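PDB 4CEM: regulator of nonsense transcripts 2 from Homo sapiens, which acts as a factor of nonsense-mediated mRNA decay and contains three MIF4G domains, the first of which forms this structure. Local coordinates for residues 151-156 and 169-174; 130-135 and 144-149. All blocks are in the same frame, centred on the assembly; numbering follows the deposited sequence.

Both contacts join neighbouring antiparallel helices of the MIF4G domain, and helix 143-158 is common to them: its first turns face helix 120-137 in contact 2, its later turns face helix 164-181 in contact 1. Contact 1 belongs to the core. All its touching residues are buried, and short aliphatic side chains bring the helix axes close together. Contact 2 is only partly buried and lies farther from the centre of the chain; long polar and charged side chains span its wider gap, with one apolar pair beside them. The two meet at Phe132, whose CE2 lies 4.1 Å from Ile153 CD1 and whose ring also packs against Gln174.

Contact 1: 151-156 and 169-174; sequences RFIAEL and SLIYEQ
Leu170 is the first residue of 169-174 to meet helix 143-158, and it touches Ile153. Its CG stands anti to the backbone N, and the CD2 branch does the work, 3.9 Å from Ile153 CD1 and 4.2 Å from Ile153 CG2. The two side chains cross at about a right angle, which lets one methyl of the leucine sit against both arms of the isoleucine. Next comes Ile171, whose side chain slides past that of Ile153 in the opposite direction, so that Ile171 CG1 lies 3.9 Å from Ile153 CG1. Ile171 then carries its CD1 onward to the backbone of Ala154, 3.7 Å from Ala154 CA. A residue as small as alanine suits this place, because its single methyl lets Ile171 come so near the helix. One turn on, Gln174 joins through its aliphatic part, CG lying 4.4 Å from Ile153 CD1.

Ile153 is thus the hub. Its CG1 takes the position between the backbone N and the carbonyl carbon (chi1 66°), and the chain runs on extended to CD1, among Leu170, Ile171 and Gln174. An alanine here, lacking CG1, CG2 and CD1, would probably deprive Leu170 CD2 and Ile171 CG1 of their contacts with this residue and open a gap between the helices.

No hydrogen bond crosses between the segments; shape and the burial of apolar surface hold them. Trp128 of helix 120-137 also touches Ile153, while Ile203 of helix 189-204 packs on both Ala154 and Ile171. The axes of the two segments come within 9.8 Å, their directions 157° from each other, an antiparallel pair like the stacked helical hairpins of the HEAT-like MIF4G fold.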
# COMPACT_ATOMS: atom_id res chain seq x y z
N ARG A 151 1.18 -0.67 -2.27
CA ARG A 151 0.78 0.73 -2.31
C ARG A 151 1.22 1.37 -3.61
O ARG A 151 0.47 2.15 -4.22
CB ARG A 151 1.37 1.50 -1.14
CG ARG A 151 1.14 3.00 -1.24
CD ARG A 151 1.89 3.75 -0.17
NE ARG A 151 1.74 5.19 -0.33
CZ ARG A 151 2.32 6.09 0.46
NH1 ARG A 151 3.09 5.70 1.47
NH2 ARG A 151 2.13 7.38 0.24
N PHE A 152 2.45 1.06 -4.03
CA PHE A 152 3.04 1.64 -5.22
C PHE A 152 2.20 1.27 -6.45
O PHE A 152 1.72 2.16 -7.16
CB PHE A 152 4.49 1.17 -5.37
CG PHE A 152 5.33 1.97 -6.35
CD1 PHE A 152 4.80 2.99 -7.14
CD2 PHE A 152 6.68 1.67 -6.49
CE1 PHE A 152 5.60 3.68 -8.04
CE2 PHE A 152 7.48 2.36 -7.39
CZ PHE A 152 6.94 3.36 -8.16
N ILE A 153 1.97 -0.02 -6.70
CA ILE A 153 1.16 -0.41 -7.87
C ILE A 153 -0.27 0.13 -7.79
O ILE A 153 -0.89 0.43 -8.84
CB ILE A 153 1.15 -1.94 -8.15
CG1 ILE A 153 0.45 -2.71 -7.03
CG2 ILE A 153 2.57 -2.46 -8.36
CD1 ILE A 153 0.35 -4.19 -7.32
N ALA A 154 -0.78 0.28 -6.56
CA ALA A 154 -2.06 0.97 -6.31
C ALA A 154 -2.04 2.40 -6.85
O ALA A 154 -2.88 2.75 -7.67
CB ALA A 154 -2.40 0.96 -4.83
N GLU A 155 -1.08 3.22 -6.42
CA GLU A 155 -1.00 4.60 -6.93
C GLU A 155 -0.86 4.62 -8.44
O GLU A 155 -1.56 5.37 -9.12
CB GLU A 155 0.16 5.39 -6.32
CG GLU A 155 -0.11 5.99 -4.96
CD GLU A 155 -1.30 6.93 -4.92
OE1 GLU A 155 -1.62 7.60 -5.92
OE2 GLU A 155 -1.93 7.00 -3.86
N LEU A 156 0.06 3.80 -8.95
CA LEU A 156 0.32 3.77 -10.39
C LEU A 156 -0.96 3.50 -11.19
O LEU A 156 -1.10 3.96 -12.33
CB LEU A 156 1.38 2.73 -10.74
CG LEU A 156 2.82 3.08 -10.36
CD1 LEU A 156 3.70 1.85 -10.49
CD2 LEU A 156 3.33 4.21 -11.24
N SER A 169 -6.50 -5.44 -12.01
CA SER A 169 -6.24 -6.86 -12.15
C SER A 169 -4.97 -7.27 -11.41
O SER A 169 -4.97 -8.23 -10.66
CB SER A 169 -6.14 -7.23 -13.63
OG SER A 169 -5.59 -8.52 -13.79
N LEU A 170 -3.90 -6.51 -11.62
CA LEU A 170 -2.64 -6.81 -10.94
C LEU A 170 -2.75 -6.71 -9.42
O LEU A 170 -2.21 -7.55 -8.71
CB LEU A 170 -1.55 -5.87 -11.44
CG LEU A 170 -0.14 -6.25 -10.99
CD1 LEU A 170 0.38 -7.40 -11.83
CD2 LEU A 170 0.78 -5.04 -11.08
N ILE A 171 -3.45 -5.69 -8.91
CA ILE A 171 -3.64 -5.53 -7.46
C ILE A 171 -4.52 -6.65 -6.91
O ILE A 171 -4.21 -7.24 -5.87
CB ILE A 171 -4.30 -4.17 -7.10
CG1 ILE A 171 -3.41 -3.00 -7.50
CG2 ILE A 171 -4.56 -4.07 -5.60
CD1 ILE A 171 -4.19 -1.71 -7.64
N TYR A 172 -5.62 -6.95 -7.59
CA TYR A 172 -6.52 -8.03 -7.18
C TYR A 172 -5.74 -9.32 -7.01
O TYR A 172 -5.87 -10.00 -5.99
CB TYR A 172 -7.65 -8.23 -8.20
CG TYR A 172 -8.81 -9.06 -7.69
CD1 TYR A 172 -9.77 -8.50 -6.85
CD2 TYR A 172 -8.94 -10.41 -8.03
CE1 TYR A 172 -10.83 -9.25 -6.37
CE2 TYR A 172 -10.01 -11.16 -7.55
CZ TYR A 172 -10.95 -10.58 -6.72
OH TYR A 172 -12.02 -11.30 -6.23
N GLU A 173 -4.92 -9.65 -8.00
CA GLU A 173 -4.05 -10.82 -7.95
C GLU A 173 -3.23 -10.90 -6.67
O GLU A 173 -3.23 -11.93 -6.00
CB GLU A 173 -3.09 -10.84 -9.15
CG GLU A 173 -3.42 -11.86 -10.22
CD GLU A 173 -2.17 -12.35 -10.94
OE1 GLU A 173 -1.30 -11.52 -11.28
OE2 GLU A 173 -2.05 -13.58 -11.13
N GLN A 174 -2.53 -9.82 -6.33
CA GLN A 174 -1.63 -9.86 -5.19
C GLN A 174 -2.40 -9.89 -3.88
O GLN A 174 -1.92 -10.46 -2.91
CB GLN A 174 -0.65 -8.68 -5.20
CG GLN A 174 0.10 -8.47 -6.51
CD GLN A 174 0.55 -9.76 -7.17
OE1 GLN A 174 0.24 -10.04 -8.33
NE2 GLN A 174 1.29 -10.57 -6.41

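Contact 2: 130-135 and 144-149; sequences KHFEAR and TKLRTD
His131 and Asp149 reach toward each other tip to tip between helices 120-137 and 143-158, with NE2 of the histidine 3.4 Å from OD2 of the aspartate. The imidazole and carboxylate planes are turned 66° apart. CG of His131 stands anti to the backbone N (chi1 -178°), and the length of the side chain lets a flat, polar group bridge helices this far apart. Beside it lies the end of Lys145, crossing the histidine obliquely. The lysine chain bends at chi2 and chi4 and runs forward along its own helix, and NZ forms a salt bridge with Asp149 OD1 at 2.9 Å, approaching on that oxygen's syn lone pair, with a weak second bond to OD2. This NZ also donates a hydrogen bond to Val94 O.

Arg135 meets the same lysine at about a right angle. The guanidinium lays its edge against the lysine stem, Lys145 CG lying in its plane 3.3 Å from NH2. The ammonium itself is farther off, with NZ 5.0 Å from Arg135 NH2. Next to this polar group, Phe132 and Leu146 also cross at about a right angle, and Phe132 CE1 comes 4.1 Å from Leu146 CD1. The large apolar ring suits a buried place and is long enough to reach across segments whose axes approach to 12.9 Å. The two helices, successive in the chain and antiparallel (154° between the segments), form a helical hairpin of the all-helical MIF4G domain.

Asp149 therefore has basic side chains on several approaches: Lys145 bonded to it, His131 at its tip, and Arg135 NE 4.5 Å from OD2, beyond a salt bridge. Such surroundings would be expected to keep the carboxylate ionised, and its charge would in turn ease the repulsion between the lysine and the arginine.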
# COMPACT_ATOMS: atom_id res chain seq x y z
N LYS A 130 6.65 -10.03 -13.59
CA LYS A 130 7.80 -10.91 -13.39
C LYS A 130 8.24 -10.87 -11.93
O LYS A 130 8.51 -11.91 -11.32
CB LYS A 130 8.99 -10.50 -14.28
CG LYS A 130 8.75 -10.58 -15.78
CD LYS A 130 8.65 -12.01 -16.28
CE LYS A 130 8.31 -12.05 -17.76
NZ LYS A 130 7.94 -13.42 -18.22
N HIS A 131 8.30 -9.67 -11.36
CA HIS A 131 8.75 -9.50 -9.99
C HIS A 131 7.88 -10.25 -9.01
O HIS A 131 8.38 -10.81 -8.04
CB HIS A 131 8.81 -8.01 -9.64
CG HIS A 131 9.30 -7.72 -8.24
ND1 HIS A 131 10.57 -7.40 -7.98
CD2 HIS A 131 8.62 -7.68 -7.02
CE1 HIS A 131 10.72 -7.17 -6.65
NE2 HIS A 131 9.51 -7.35 -6.07
N PHE A 132 6.57 -10.28 -9.25
CA PHE A 132 5.67 -11.08 -8.41
C PHE A 132 5.73 -12.57 -8.75
O PHE A 132 5.22 -13.39 -7.99
CB PHE A 132 4.22 -10.57 -8.47
CG PHE A 132 4.03 -9.20 -7.88
CD1 PHE A 132 4.41 -8.94 -6.58
CD2 PHE A 132 3.47 -8.18 -8.63
CE1 PHE A 132 4.25 -7.67 -6.03
CE2 PHE A 132 3.31 -6.91 -8.10
CZ PHE A 132 3.70 -6.66 -6.79
N GLU A 133 6.34 -12.91 -9.89
CA GLU A 133 6.69 -14.31 -10.18
C GLU A 133 7.83 -14.72 -9.27
O GLU A 133 7.69 -15.63 -8.46
CB GLU A 133 7.12 -14.49 -11.65
CG GLU A 133 6.47 -15.67 -12.32
CD GLU A 133 5.04 -15.36 -12.71
OE1 GLU A 133 4.84 -14.62 -13.69
OE2 GLU A 133 4.12 -15.86 -12.02
N ALA A 134 8.96 -14.03 -9.39
CA ALA A 134 10.15 -14.31 -8.59
C ALA A 134 9.83 -14.51 -7.11
O ALA A 134 10.39 -15.38 -6.47
CB ALA A 134 11.18 -13.21 -8.76
N ARG A 135 8.92 -13.69 -6.58
CA ARG A 135 8.51 -13.79 -5.18
C ARG A 135 7.84 -15.12 -4.85
O ARG A 135 8.18 -15.75 -3.86
CB ARG A 135 7.54 -12.67 -4.80
CG ARG A 135 8.19 -11.33 -4.53
CD ARG A 135 7.41 -10.54 -3.48
NE ARG A 135 8.13 -9.35 -3.05
CZ ARG A 135 9.21 -9.34 -2.28
NH1 ARG A 135 9.75 -10.48 -1.83
NH2 ARG A 135 9.78 -8.19 -1.96
N THR A 144 8.09 -6.16 4.19
CA THR A 144 8.41 -4.73 4.13
C THR A 144 8.32 -4.18 2.70
O THR A 144 7.73 -3.12 2.48
CB THR A 144 9.82 -4.47 4.69
OG1 THR A 144 9.98 -5.16 5.94
CG2 THR A 144 10.05 -2.98 4.92
N LYS A 145 8.88 -4.91 1.74
CA LYS A 145 8.87 -4.49 0.33
C LYS A 145 7.49 -4.72 -0.31
O LYS A 145 7.00 -3.84 -1.03
CB LYS A 145 9.96 -5.22 -0.45
CG LYS A 145 10.04 -4.92 -1.94
CD LYS A 145 10.46 -3.49 -2.24
CE LYS A 145 11.05 -3.35 -3.64
NZ LYS A 145 10.25 -4.02 -4.71
N LEU A 146 6.88 -5.88 -0.06
CA LEU A 146 5.52 -6.15 -0.56
C LEU A 146 4.52 -5.09 -0.06
O LEU A 146 3.59 -4.74 -0.79
CB LEU A 146 5.04 -7.54 -0.15
CG LEU A 146 3.60 -7.92 -0.53
CD1 LEU A 146 3.40 -7.97 -2.05
CD2 LEU A 146 3.22 -9.24 0.10
N ARG A 147 4.70 -4.59 1.16
CA ARG A 147 3.83 -3.54 1.66
C ARG A 147 3.87 -2.33 0.75
O ARG A 147 2.84 -1.90 0.22
CB ARG A 147 4.20 -3.13 3.09
CG ARG A 147 3.19 -2.18 3.70
CD ARG A 147 3.35 -2.03 5.20
NE ARG A 147 4.30 -0.97 5.50
CZ ARG A 147 5.55 -1.14 5.93
NH1 ARG A 147 6.06 -2.35 6.15
NH2 ARG A 147 6.31 -0.07 6.15
N THR A 148 5.07 -1.79 0.57
CA THR A 148 5.26 -0.62 -0.28
C THR A 148 4.86 -0.93 -1.72
O THR A 148 4.16 -0.14 -2.35
CB THR A 148 6.71 -0.13 -0.22
OG1 THR A 148 7.11 -0.01 1.14
CG2 THR A 148 6.84 1.23 -0.89
N ASP A 149 5.29 -2.08 -2.22
CA ASP A 149 4.98 -2.48 -3.59
C ASP A 149 3.48 -2.39 -3.85
O ASP A 149 3.05 -1.83 -4.87
CB ASP A 149 5.44 -3.92 -3.88
CG ASP A 149 6.94 -4.04 -4.10
OD1 ASP A 149 7.66 -3.03 -3.93
OD2 ASP A 149 7.40 -5.15 -4.46